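Local structure of AxyAgu115A (6NPS) at residues G858-E863 / I921-G926; F852-A857 / G926-R931; I794-E799 / V848-V853; M785-T790 / P960-Y965. The protein probably removes glucuronic acid side groups from arabinoglucuronoxylan by hydrolysis, as a family GH115 alpha-glucuronidase. The protein carries 3 engineered substitutions. One frame throughout, in Å; residues are numbered along the deposited sequence.

How the contacts relate
All four contacts lie in the C-terminal domain, whose family resemblance points to a galactose-binding-like beta-sandwich. Contact 4, between 785-790 and 960-965, closes the widest loop of chain and encloses the other three. Within it, contact 3 ends on strand 847-854, where contact 2 begins, and contact 1 nests inside contact 2. Contacts 1 and 2 are antiparallel strand pairings with centres about 7 Å apart and share Gly926. Contacts 2 and 3 share Phe852 and Val853, centres about 10 Å apart. Contact 3 packs strands face to face; contact 4 lies about 8 Å away, centre to centre. Strands of both layers, and early and late parts of the domain, are thus tied together round strand 847-854.

Contact 1: residues G858-E863 / I921-G926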
loop_
_atom_site.group_PDB
_atom_site.type_symbol
_atom_site.label_atom_id
_atom_site.label_comp_id
_atom_site.label_asym_id
_atom_site.label_seq_id
_atom_site.Cartn_x
_atom_site.Cartn_y
_atom_site.Cartn_z
ATOM N N GLY A 858 36.948 6.330 -9.505
ATOM C CA GLY A 858 35.771 6.759 -10.225
ATOM C C GLY A 858 35.013 7.814 -9.457
ATOM O O GLY A 858 35.484 8.341 -8.446
ATOM N N VAL A 859 33.818 8.107 -9.964
ATOM C CA VAL A 859 32.948 9.099 -9.363
ATOM C C VAL A 859 32.139 8.434 -8.266
ATOM O O VAL A 859 31.505 7.381 -8.480
ATOM C CB VAL A 859 32.028 9.740 -10.409
ATOM C CG1 VAL A 859 31.247 10.898 -9.768
ATOM C CG2 VAL A 859 32.869 10.233 -11.591
ATOM N N TYR A 860 32.177 9.041 -7.087
ATOM C CA TYR A 860 31.428 8.581 -5.933
ATOM C C TYR A 860 30.427 9.643 -5.534
ATOM O O TYR A 860 30.637 10.845 -5.763
ATOM C CB TYR A 860 32.376 8.243 -4.751
ATOM C CG TYR A 860 33.070 6.913 -4.990
ATOM C CD1 TYR A 860 34.109 6.815 -5.906
ATOM C CD2 TYR A 860 32.647 5.742 -4.341
ATOM C CE1 TYR A 860 34.740 5.587 -6.157
ATOM C CE2 TYR A 860 33.274 4.512 -4.587
ATOM C CZ TYR A 860 34.318 4.448 -5.496
ATOM O OH TYR A 860 34.945 3.247 -5.768
ATOM N N GLU A 861 29.335 9.188 -4.932
ATOM C CA GLU A 861 28.413 10.083 -4.251
ATOM C C GLU A 861 28.852 10.222 -2.802
ATOM O O GLU A 861 29.137 9.226 -2.133
ATOM C CB GLU A 861 26.972 9.578 -4.323
ATOM C CG GLU A 861 26.385 9.621 -5.723
ATOM C CD GLU A 861 25.760 10.966 -6.091
ATOM O OE1 GLU A 861 26.122 11.999 -5.481
ATOM O OE2 GLU A 861 24.903 10.993 -7.004
ATOM N N LEU A 862 28.920 11.463 -2.336
ATOM C CA LEU A 862 29.249 11.797 -0.961
ATOM C C LEU A 862 28.006 12.444 -0.369
ATOM O O LEU A 862 27.590 13.516 -0.807
ATOM C CB LEU A 862 30.465 12.725 -0.909
ATOM C CG LEU A 862 30.861 13.349 0.420
ATOM C CD1 LEU A 862 31.492 12.316 1.312
ATOM C CD2 LEU A 862 31.853 14.498 0.174
ATOM N N GLU A 863 27.401 11.775 0.597
ATOM C CA GLU A 863 26.150 12.202 1.182
ATOM C C GLU A 863 26.376 12.559 2.645
ATOM O O GLU A 863 26.962 11.777 3.399
ATOM C CB GLU A 863 25.109 11.097 1.048
ATOM C CG GLU A 863 23.776 11.410 1.723
ATOM C CD GLU A 863 22.724 10.338 1.464
ATOM O OE1 GLU A 863 23.086 9.137 1.388
ATOM O OE2 GLU A 863 21.535 10.701 1.313
ATOM N N ILE A 921 32.118 13.283 -6.042
ATOM C CA ILE A 921 33.556 13.459 -5.860
ATOM C C ILE A 921 34.269 12.402 -6.694
ATOM O O ILE A 921 33.700 11.371 -7.051
ATOM C CB ILE A 921 33.969 13.361 -4.367
ATOM C CG1 ILE A 921 33.618 11.970 -3.804
ATOM C CG2 ILE A 921 33.274 14.484 -3.527
ATOM C CD1 ILE A 921 34.215 11.631 -2.415
ATOM N N THR A 922 35.521 12.670 -7.042
ATOM C CA THR A 922 36.330 11.675 -7.735
ATOM C C THR A 922 37.352 11.116 -6.758
ATOM O O THR A 922 38.074 11.877 -6.109
ATOM C CB THR A 922 37.001 12.266 -8.978
ATOM O OG1 THR A 922 36.025 12.995 -9.745
ATOM C CG2 THR A 922 37.635 11.152 -9.862
ATOM N N CYS A 923 37.379 9.797 -6.620
ATOM C CA CYS A 923 38.339 9.142 -5.745
ATOM C C CYS A 923 39.338 8.332 -6.551
ATOM O O CYS A 923 39.035 7.837 -7.645
ATOM C CB CYS A 923 37.659 8.216 -4.726
ATOM S SG CYS A 923 36.289 8.942 -3.838
ATOM N N GLU A 924 40.519 8.181 -5.962
ATOM C CA GLU A 924 41.545 7.265 -6.423
ATOM C C GLU A 924 41.197 5.835 -6.016
ATOM O O GLU A 924 40.340 5.589 -5.164
ATOM C CB GLU A 924 42.895 7.659 -5.838
ATOM C CG GLU A 924 43.645 8.668 -6.677
ATOM C CD GLU A 924 44.488 9.624 -5.845
ATOM O OE1 GLU A 924 45.396 9.145 -5.123
ATOM O OE2 GLU A 924 44.252 10.853 -5.923
ATOM N N GLN A 925 41.866 4.878 -6.648
ATOM C CA GLN A 925 41.828 3.504 -6.173
ATOM C C GLN A 925 42.633 3.398 -4.887
ATOM O O GLN A 925 43.733 3.949 -4.791
ATOM C CB GLN A 925 42.408 2.573 -7.228
ATOM C CG GLN A 925 42.006 1.133 -7.115
ATOM C CD GLN A 925 42.736 0.291 -8.141
ATOM O OE1 GLN A 925 42.117 -0.339 -8.998
ATOM N NE2 GLN A 925 44.066 0.293 -8.071
ATOM N N GLY A 926 42.095 2.698 -3.891
ATOM C CA GLY A 926 42.855 2.567 -2.657
ATOM C C GLY A 926 42.616 3.695 -1.670
ATOM O O GLY A 926 41.483 4.151 -1.530
#
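The Tyr860 ring has the carbonyl O of its own strand neighbour Gly858 in plane at one edge, while Cys923 approaches it obliquely from the partner strand. Cys923 SG sits 4.4 Å from the centroid of the Tyr860 ring, 41° off its normal, and comes closest to CD1. Cys923 SG is turned anti to its carbonyl carbon, beside the backbone N, which brings the sulfur to the ring. Ile921 continues this face: its CG1, in the crowded position between N and C (chi1 61°), lies 4.0 Å from Tyr860 CB, and its CG2 meets Leu862 CD2. Behind these side chains the backbones pair antiparallel. Tyr860 N donates to Ile921 O at 2.8 Å and Ile921 N answers to Tyr860 O; Gly858 and Cys923 exchange the next two bonds. Val859 and Thr922 form the non-hydrogen-bonded pair between and point to the other, exposed face. An alanine at Tyr860 removes the ring beside Cys923 SG and the hydroxyl bonded to Glu856 O, and would probably loosen the packing here. Strand 858-866 runs between strands 915-923 and 940-948, with Tyr860 and Leu862 touching Ile946 and Cys923 packing on Phe852 and Thr854 of strand 847-854.

Contact 2: residues F852-A857 / G926-R931; sequences FVTQEA and GLNKLR
Strands 847-854 and 926-934 run antiparallel here as neighbours in the beta-sandwich of the C-terminal domain, and Phe852 against Asn928 is the heart of the pairing. Asn928 CB lies over one face of the Phe852 ring, 3.7 Å from its centroid and 19° off the normal, a CH-pi contact displaced toward the CZ rim. The Asn928 amide is turned nearly parallel to the ring. At the ring's edge, near its plane, Leu930 CB meets CE2. Phe852 holds CG in the crowded position between N and C (chi1 67°), which swings the ring across toward the partner strand. Beneath it the two backbones exchange bonds: Asn928 N to Phe852 O is short at 2.6 Å, and Phe852 N reaches Asn928 O at 3.0 Å from above the carbonyl plane. A serine at Phe852 removes the ring over Asn928 CB and beside Leu930 CB, and would probably loosen the packing here and beside Cys923. The next pair, Val853 with Leu927, is non-hydrogen-bonded; their CG2 and CD1 methyls touch on the opposite face. Further out, Asn928 OD1 is gripped by Asn885 ND2 and by Glu924 N, so the amide is fixed from outside the pair, while Thr854 OG1 is hydrogen-bonded to Glu924 O. The two bonds to Glu924 reach the turn that leads into Gly926, at whose backbone angles a CB would run into the carbonyl O of Gln925. There Thr854 N donates to Gly926 O at 2.9 Å, and Gly926 N returns a bond to Thr854 O at 3.2 Å.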
loop_
_atom_site.group_PDB
_atom_site.type_symbol
_atom_site.label_atom_id
_atom_site.label_comp_id
_atom_site.label_asym_id
_atom_site.label_seq_id
_atom_site.Cartn_x
_atom_site.Cartn_y
_atom_site.Cartn_z
ATOM N N PHE A 852 39.658 6.842 3.889
ATOM C CA PHE A 852 38.825 5.744 3.412
ATOM C C PHE A 852 39.440 5.126 2.162
ATOM O O PHE A 852 40.173 5.792 1.417
ATOM C CB PHE A 852 37.365 6.196 3.145
ATOM C CG PHE A 852 37.211 7.165 2.004
ATOM C CD1 PHE A 852 36.828 6.721 0.745
ATOM C CD2 PHE A 852 37.434 8.527 2.191
ATOM C CE1 PHE A 852 36.675 7.626 -0.317
ATOM C CE2 PHE A 852 37.292 9.428 1.145
ATOM C CZ PHE A 852 36.914 8.980 -0.114
ATOM N N VAL A 853 39.134 3.842 1.944
ATOM C CA VAL A 853 39.779 3.008 0.915
ATOM C C VAL A 853 38.706 2.541 -0.064
ATOM O O VAL A 853 37.752 1.857 0.327
ATOM C CB VAL A 853 40.497 1.790 1.521
ATOM C CG1 VAL A 853 40.989 0.806 0.410
ATOM C CG2 VAL A 853 41.692 2.238 2.408
ATOM N N THR A 854 38.848 2.911 -1.322
ATOM C CA THR A 854 37.894 2.473 -2.322
ATOM C C THR A 854 38.417 1.220 -3.014
ATOM O O THR A 854 39.619 0.947 -3.027
ATOM C CB THR A 854 37.663 3.561 -3.363
ATOM O OG1 THR A 854 38.900 3.796 -4.061
ATOM C CG2 THR A 854 37.200 4.835 -2.695
ATOM N N GLN A 855 37.491 0.465 -3.612
ATOM C CA GLN A 855 37.882 -0.666 -4.457
ATOM C C GLN A 855 38.195 -0.264 -5.898
ATOM O O GLN A 855 38.979 -0.947 -6.566
ATOM C CB GLN A 855 36.779 -1.724 -4.449
ATOM C CG GLN A 855 36.428 -2.166 -3.060
ATOM C CD GLN A 855 35.316 -3.172 -3.034
ATOM O OE1 GLN A 855 34.131 -2.818 -2.994
ATOM N NE2 GLN A 855 35.684 -4.448 -3.045
ATOM N N GLU A 856 37.601 0.821 -6.398
ATOM C CA GLU A 856 37.810 1.268 -7.766
ATOM C C GLU A 856 37.868 2.789 -7.803
ATOM O O GLU A 856 37.167 3.463 -7.050
ATOM C CB GLU A 856 36.696 0.759 -8.696
ATOM C CG GLU A 856 37.047 -0.509 -9.469
ATOM C CD GLU A 856 37.839 -0.243 -10.755
ATOM O OE1 GLU A 856 37.337 -0.594 -11.847
ATOM O OE2 GLU A 856 38.964 0.300 -10.683
ATOM N N ALA A 857 38.730 3.327 -8.658
ATOM C CA ALA A 857 38.696 4.754 -8.929
ATOM C C ALA A 857 37.380 5.092 -9.627
ATOM O O ALA A 857 36.740 4.231 -10.232
ATOM C CB ALA A 857 39.905 5.166 -9.780
ATOM N N GLY A 926 42.095 2.698 -3.891
ATOM C CA GLY A 926 42.855 2.567 -2.657
ATOM C C GLY A 926 42.616 3.695 -1.670
ATOM O O GLY A 926 41.483 4.151 -1.530
ATOM N N LEU A 927 43.668 4.150 -0.994
ATOM C CA LEU A 927 43.530 5.073 0.126
ATOM C C LEU A 927 43.197 6.490 -0.342
ATOM O O LEU A 927 43.869 7.034 -1.221
ATOM C CB LEU A 927 44.819 5.086 0.943
ATOM C CG LEU A 927 44.893 6.089 2.089
ATOM C CD1 LEU A 927 43.821 5.777 3.093
ATOM C CD2 LEU A 927 46.295 6.061 2.746
ATOM N N ASN A 928 42.163 7.090 0.264
ATOM C CA ASN A 928 41.725 8.450 -0.032
ATOM C C ASN A 928 41.620 9.248 1.267
ATOM O O ASN A 928 41.407 8.689 2.348
ATOM C CB ASN A 928 40.333 8.486 -0.740
ATOM C CG ASN A 928 40.385 7.973 -2.179
ATOM O OD1 ASN A 928 40.540 8.744 -3.136
ATOM N ND2 ASN A 928 40.269 6.662 -2.334
ATOM N N LYS A 929 41.743 10.566 1.146
ATOM C CA LYS A 929 41.532 11.507 2.244
ATOM C C LYS A 929 40.376 12.433 1.893
ATOM O O LYS A 929 40.274 12.886 0.749
ATOM C CB LYS A 929 42.762 12.366 2.491
ATOM C CG LYS A 929 43.831 11.767 3.382
ATOM C CD LYS A 929 45.220 12.338 3.031
ATOM C CE LYS A 929 45.416 13.831 3.424
ATOM N NZ LYS A 929 44.487 14.855 2.813
ATOM N N LEU A 930 39.514 12.712 2.873
ATOM C CA LEU A 930 38.413 13.661 2.724
ATOM C C LEU A 930 38.488 14.670 3.862
ATOM O O LEU A 930 38.429 14.284 5.033
ATOM C CB LEU A 930 37.047 12.950 2.727
ATOM C CG LEU A 930 35.840 13.874 2.984
ATOM C CD1 LEU A 930 35.533 14.759 1.755
ATOM C CD2 LEU A 930 34.562 13.106 3.440
ATOM N N ARG A 931 38.631 15.951 3.531
ATOM C CA ARG A 931 38.605 17.020 4.526
ATOM C C ARG A 931 37.286 17.750 4.439
ATOM O O ARG A 931 36.864 18.136 3.343
ATOM C CB ARG A 931 39.753 18.007 4.320
ATOM C CG ARG A 931 41.102 17.413 4.568
ATOM C CD ARG A 931 42.244 18.409 4.374
ATOM N NE ARG A 931 43.488 17.753 4.751
ATOM C CZ ARG A 931 44.669 18.349 4.823
ATOM N NH1 ARG A 931 44.782 19.634 4.533
ATOM N NH2 ARG A 931 45.737 17.650 5.188
#

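Contact 3: residues I794-E799 / V848-V853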
loop_
_atom_site.group_PDB
_atom_site.type_symbol
_atom_site.label_atom_id
_atom_site.label_comp_id
_atom_site.label_asym_id
_atom_site.label_seq_id
_atom_site.Cartn_x
_atom_site.Cartn_y
_atom_site.Cartn_z
ATOM N N ILE A 794 30.426 3.023 2.036
ATOM C CA ILE A 794 31.048 3.336 3.317
ATOM C C ILE A 794 30.107 4.254 4.074
ATOM O O ILE A 794 29.513 5.157 3.479
ATOM C CB ILE A 794 32.414 4.027 3.133
ATOM C CG1 ILE A 794 33.421 3.106 2.427
ATOM C CG2 ILE A 794 32.964 4.531 4.500
ATOM C CD1 ILE A 794 34.693 3.857 2.053
ATOM N N SER A 795 29.965 4.018 5.380
ATOM C CA SER A 795 29.101 4.812 6.235
ATOM C C SER A 795 29.908 5.114 7.490
ATOM O O SER A 795 30.406 4.189 8.149
ATOM C CB SER A 795 27.801 4.078 6.558
ATOM O OG SER A 795 27.085 4.742 7.590
ATOM N N ILE A 796 30.023 6.405 7.810
ATOM C CA ILE A 796 30.963 6.941 8.791
ATOM C C ILE A 796 30.173 7.773 9.785
ATOM O O ILE A 796 29.511 8.731 9.384
ATOM C CB ILE A 796 32.024 7.830 8.121
ATOM C CG1 ILE A 796 32.863 7.030 7.124
ATOM C CG2 ILE A 796 32.904 8.488 9.179
ATOM C CD1 ILE A 796 33.715 7.901 6.229
ATOM N N GLU A 797 30.229 7.431 11.071
ATOM C CA GLU A 797 29.734 8.408 12.036
ATOM C C GLU A 797 30.743 9.551 12.099
ATOM O O GLU A 797 31.961 9.332 12.082
ATOM C CB GLU A 797 29.488 7.794 13.410
ATOM C CG GLU A 797 28.708 6.487 13.370
ATOM C CD GLU A 797 27.181 6.618 13.496
ATOM O OE1 GLU A 797 26.587 7.680 13.194
ATOM O OE2 GLU A 797 26.566 5.611 13.911
ATOM N N ALA A 798 30.224 10.780 12.095
ATOM C CA ALA A 798 31.062 11.947 11.870
ATOM C C ALA A 798 32.142 12.082 12.939
ATOM O O ALA A 798 33.197 12.672 12.690
ATOM C CB ALA A 798 30.159 13.206 11.810
ATOM N N GLU A 799 31.893 11.558 14.133
ATOM C CA GLU A 799 32.891 11.607 15.193
ATOM C C GLU A 799 34.132 10.753 14.894
ATOM O O GLU A 799 35.186 10.987 15.498
ATOM C CB GLU A 799 32.205 11.190 16.495
ATOM C CG GLU A 799 33.000 10.380 17.437
ATOM C CD GLU A 799 32.169 9.757 18.543
ATOM O OE1 GLU A 799 31.093 10.297 18.891
ATOM O OE2 GLU A 799 32.637 8.737 19.098
ATOM N N VAL A 848 38.056 18.616 9.765
ATOM C CA VAL A 848 38.242 17.233 10.191
ATOM C C VAL A 848 38.593 16.442 8.945
ATOM O O VAL A 848 38.196 16.797 7.831
ATOM C CB VAL A 848 37.009 16.616 10.899
ATOM C CG1 VAL A 848 36.860 17.229 12.299
ATOM C CG2 VAL A 848 35.740 16.812 10.074
ATOM N N GLU A 849 39.353 15.375 9.133
ATOM C CA GLU A 849 39.845 14.587 8.011
ATOM C C GLU A 849 39.494 13.120 8.214
ATOM O O GLU A 849 39.810 12.542 9.256
ATOM C CB GLU A 849 41.358 14.781 7.864
ATOM C CG GLU A 849 42.037 14.010 6.732
ATOM C CD GLU A 849 43.541 14.330 6.664
ATOM O OE1 GLU A 849 43.892 15.487 6.343
ATOM O OE2 GLU A 849 44.368 13.437 6.949
ATOM N N TYR A 850 38.867 12.527 7.203
ATOM C CA TYR A 850 38.470 11.128 7.186
ATOM C C TYR A 850 39.332 10.378 6.188
ATOM O O TYR A 850 39.685 10.922 5.135
ATOM C CB TYR A 850 36.990 10.989 6.815
ATOM C CG TYR A 850 36.086 11.745 7.735
ATOM C CD1 TYR A 850 35.502 11.118 8.818
ATOM C CD2 TYR A 850 35.818 13.100 7.533
ATOM C CE1 TYR A 850 34.681 11.796 9.667
ATOM C CE2 TYR A 850 34.996 13.779 8.390
ATOM C CZ TYR A 850 34.444 13.129 9.457
ATOM O OH TYR A 850 33.638 13.798 10.328
ATOM N N HIS A 851 39.707 9.145 6.526
ATOM C CA HIS A 851 40.510 8.305 5.641
ATOM C C HIS A 851 39.641 7.147 5.186
ATOM O O HIS A 851 38.944 6.547 6.006
ATOM C CB HIS A 851 41.779 7.780 6.347
ATOM C CG HIS A 851 42.800 8.843 6.615
ATOM N ND1 HIS A 851 43.927 8.627 7.379
ATOM C CD2 HIS A 851 42.851 10.141 6.225
ATOM C CE1 HIS A 851 44.637 9.741 7.438
ATOM N NE2 HIS A 851 44.006 10.676 6.748
ATOM N N PHE A 852 39.658 6.842 3.889
ATOM C CA PHE A 852 38.825 5.744 3.412
ATOM C C PHE A 852 39.440 5.126 2.162
ATOM O O PHE A 852 40.173 5.792 1.417
ATOM C CB PHE A 852 37.365 6.196 3.145
ATOM C CG PHE A 852 37.211 7.165 2.004
ATOM C CD1 PHE A 852 36.828 6.721 0.745
ATOM C CD2 PHE A 852 37.434 8.527 2.191
ATOM C CE1 PHE A 852 36.675 7.626 -0.317
ATOM C CE2 PHE A 852 37.292 9.428 1.145
ATOM C CZ PHE A 852 36.914 8.980 -0.114
ATOM N N VAL A 853 39.134 3.842 1.944
ATOM C CA VAL A 853 39.779 3.008 0.915
ATOM C C VAL A 853 38.706 2.541 -0.064
ATOM O O VAL A 853 37.752 1.857 0.327
ATOM C CB VAL A 853 40.497 1.790 1.521
ATOM C CG1 VAL A 853 40.989 0.806 0.410
ATOM C CG2 VAL A 853 41.692 2.238 2.408
#
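Tyr850 gives up the most surface. Its CG stands anti to the carbonyl carbon (chi1 -57°), which projects the ring across to the 794-799 segment, where the hydroxyl donates to Ala798 O. The bond from Tyr850 OH to Ala798 O is 2.7 Å long, lies in the carbonyl plane and uses a lone pair of the oxygen, so the far end of the ring is pinned to the backbone at Ala798. Along the ring's flank, Ile796 CG2 comes obliquely to Tyr850 CD1 at 3.7 Å. Strands 794-797 and 847-854 run close to antiparallel, but their axes stay 9.6 Å apart at the nearest point: they belong to opposing layers of the beta-sandwich, and it is side chains that fill the gap. Strand 794-797 is hydrogen-bonded in its own layer to strand 940-948, and strand 847-854 to 926-934. Ile794 closes the other end of the interface. Its CD1 reaches Phe852 CB at 3.7 Å, the two side chains crossing at about a right angle, and Phe787 lies against both Ile794 and Ile796. On the far side of strand 847-854, His851 NE2 donates to the anti lone pair of Glu849 OE2 at 2.8 Å, and Glu849 OE1 takes a salt bridge from Arg931.

Contact 4: residues M785-T790 / P960-Y965; sequences MTFVDT and PNETYY
The backbones meet at a single bridge, Phe787 with Tyr965, where the two segments run roughly perpendicular and Val788 N donates to Tyr964 O at 3.2 Å. Phe787 is the centre of the packing. Tyr965 CB sits squarely over the middle of its ring, 3.6 Å from the centroid and almost on the normal. Beyond CB, the Tyr965 ring is tilted 42° to that of Phe787, and Tyr965 CD2 touches Phe787 CE2; the two side chains lie alongside each other and point the same way. This placement follows from Tyr965 having CG in the crowded position between N and C (chi1 58°). Glu962 crosses Phe787 at about a right angle, its CG in plane at the ring's edge and its OE2 3.5 Å from Phe787 CZ. That carboxylate oxygen is held by His800 ND1 and Glu797 N. The region after strand 940-948 thus packs beside strand 786-788, which is itself paired in parallel with strand 847-854, so early and late parts of the C-terminal beta-sandwich domain are joined here. Met785, bent at chi2 and chi3, curls its sulfur back beside Tyr965 in a Met-aromatic contact, SD 3.8 Å from Tyr965 CE1. Water 1 bridges the segments: it donates to Val788 O and to Tyr964 O and accepts from Thr963 OG1 at 2.7 Å. Thr963 OG1 also has Ser795 N as a partner, and the Tyr964 hydroxyl is hydrogen-bonded to Asp778 O.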
loop_
_atom_site.group_PDB
_atom_site.type_symbol
_atom_site.label_atom_id
_atom_site.label_comp_id
_atom_site.label_asym_id
_atom_site.label_seq_id
_atom_site.Cartn_x
_atom_site.Cartn_y
_atom_site.Cartn_z
ATOM N N MET A 785 41.440 4.282 12.155
ATOM C CA MET A 785 40.331 5.095 11.667
ATOM C C MET A 785 40.232 5.128 10.146
ATOM O O MET A 785 39.475 5.938 9.611
ATOM C CB MET A 785 40.393 6.533 12.214
ATOM C CG MET A 785 40.649 6.598 13.721
ATOM S SD MET A 785 39.395 5.689 14.670
ATOM C CE MET A 785 37.986 6.714 14.316
ATOM N N THR A 786 40.913 4.232 9.431
ATOM C CA THR A 786 40.703 4.122 7.992
ATOM C C THR A 786 39.466 3.279 7.692
ATOM O O THR A 786 39.423 2.089 8.035
ATOM C CB THR A 786 41.909 3.494 7.318
ATOM O OG1 THR A 786 43.062 4.269 7.637
ATOM C CG2 THR A 786 41.695 3.464 5.808
ATOM N N PHE A 787 38.483 3.876 7.018
ATOM C CA PHE A 787 37.308 3.132 6.595
ATOM C C PHE A 787 37.631 2.346 5.330
ATOM O O PHE A 787 38.322 2.840 4.433
ATOM C CB PHE A 787 36.124 4.083 6.387
ATOM C CG PHE A 787 35.514 4.548 7.679
ATOM C CD1 PHE A 787 36.084 5.588 8.397
ATOM C CD2 PHE A 787 34.391 3.911 8.205
ATOM C CE1 PHE A 787 35.560 5.980 9.601
ATOM C CE2 PHE A 787 33.854 4.296 9.402
ATOM C CZ PHE A 787 34.437 5.346 10.109
ATOM N N VAL A 788 37.181 1.100 5.267
ATOM C CA VAL A 788 37.549 0.228 4.144
ATOM C C VAL A 788 36.258 -0.241 3.483
ATOM O O VAL A 788 35.432 -0.889 4.133
ATOM C CB VAL A 788 38.403 -0.974 4.581
ATOM C CG1 VAL A 788 38.726 -1.862 3.352
ATOM C CG2 VAL A 788 39.734 -0.531 5.192
ATOM N N ASP A 789 36.077 0.096 2.202
ATOM C CA ASP A 789 34.897 -0.333 1.453
ATOM C C ASP A 789 34.974 -1.829 1.155
ATOM O O ASP A 789 35.698 -2.252 0.256
ATOM C CB ASP A 789 34.765 0.455 0.150
ATOM C CG ASP A 789 33.535 0.022 -0.697
ATOM O OD1 ASP A 789 32.862 -0.992 -0.370
ATOM O OD2 ASP A 789 33.223 0.718 -1.696
ATOM N N THR A 790 34.180 -2.634 1.846
ATOM C CA THR A 790 34.024 -4.013 1.431
ATOM C C THR A 790 32.605 -4.373 1.011
ATOM O O THR A 790 32.431 -5.380 0.325
ATOM C CB THR A 790 34.462 -4.960 2.550
ATOM O OG1 THR A 790 33.663 -4.711 3.714
ATOM C CG2 THR A 790 35.916 -4.742 2.879
ATOM N N PRO A 960 22.429 3.925 6.565
ATOM C CA PRO A 960 23.090 2.636 6.797
ATOM C C PRO A 960 23.926 2.703 8.050
ATOM O O PRO A 960 24.515 3.736 8.349
ATOM C CB PRO A 960 23.987 2.454 5.564
ATOM C CG PRO A 960 23.656 3.578 4.645
ATOM C CD PRO A 960 22.999 4.641 5.414
ATOM N N ASN A 961 23.999 1.597 8.774
ATOM C CA ASN A 961 24.804 1.666 9.983
ATOM C C ASN A 961 26.289 1.757 9.609
ATOM O O ASN A 961 26.684 1.477 8.483
ATOM C CB ASN A 961 24.506 0.484 10.889
ATOM C CG ASN A 961 24.676 -0.822 10.192
ATOM O OD1 ASN A 961 23.863 -1.194 9.349
ATOM N ND2 ASN A 961 25.746 -1.543 10.533
ATOM N N GLU A 962 27.107 2.223 10.552
ATOM C CA GLU A 962 28.515 2.495 10.268
ATOM C C GLU A 962 29.225 1.235 9.763
ATOM O O GLU A 962 29.021 0.139 10.284
ATOM C CB GLU A 962 29.193 3.020 11.525
ATOM C CG GLU A 962 30.676 3.428 11.362
ATOM C CD GLU A 962 31.220 4.177 12.585
ATOM O OE1 GLU A 962 31.080 3.655 13.710
ATOM O OE2 GLU A 962 31.755 5.304 12.434
ATOM N N THR A 963 30.081 1.396 8.759
ATOM C CA THR A 963 30.806 0.261 8.204
ATOM C C THR A 963 32.180 0.149 8.857
ATOM O O THR A 963 32.547 0.928 9.736
ATOM C CB THR A 963 30.914 0.389 6.686
ATOM O OG1 THR A 963 31.442 1.688 6.354
ATOM C CG2 THR A 963 29.523 0.214 6.025
ATOM N N TYR A 964 32.963 -0.820 8.414
ATOM C CA TYR A 964 34.176 -1.178 9.130
ATOM C C TYR A 964 35.266 -0.110 8.994
ATOM O O TYR A 964 35.496 0.431 7.904
ATOM C CB TYR A 964 34.701 -2.517 8.601
ATOM C CG TYR A 964 36.060 -2.890 9.152
ATOM C CD1 TYR A 964 36.180 -3.507 10.395
ATOM C CD2 TYR A 964 37.224 -2.669 8.422
ATOM C CE1 TYR A 964 37.442 -3.862 10.917
ATOM C CE2 TYR A 964 38.469 -3.010 8.937
ATOM C CZ TYR A 964 38.564 -3.620 10.177
ATOM O OH TYR A 964 39.807 -3.973 10.682
ATOM N N TYR A 965 35.984 0.154 10.099
ATOM C CA TYR A 965 37.216 0.944 10.052
ATOM C C TYR A 965 38.273 0.264 10.896
ATOM O O TYR A 965 37.956 -0.385 11.891
ATOM C CB TYR A 965 37.030 2.435 10.558
ATOM C CG TYR A 965 36.498 2.570 11.976
ATOM C CD1 TYR A 965 37.357 2.767 13.052
ATOM C CD2 TYR A 965 35.123 2.525 12.234
ATOM C CE1 TYR A 965 36.878 2.879 14.365
ATOM C CE2 TYR A 965 34.616 2.652 13.542
ATOM C CZ TYR A 965 35.513 2.829 14.610
ATOM O OH TYR A 965 35.044 2.943 15.918
HETATM O O HOH W 1 33.983 1.088 5.801
HETATM O O HOH W 2 32.366 -2.330 5.651
#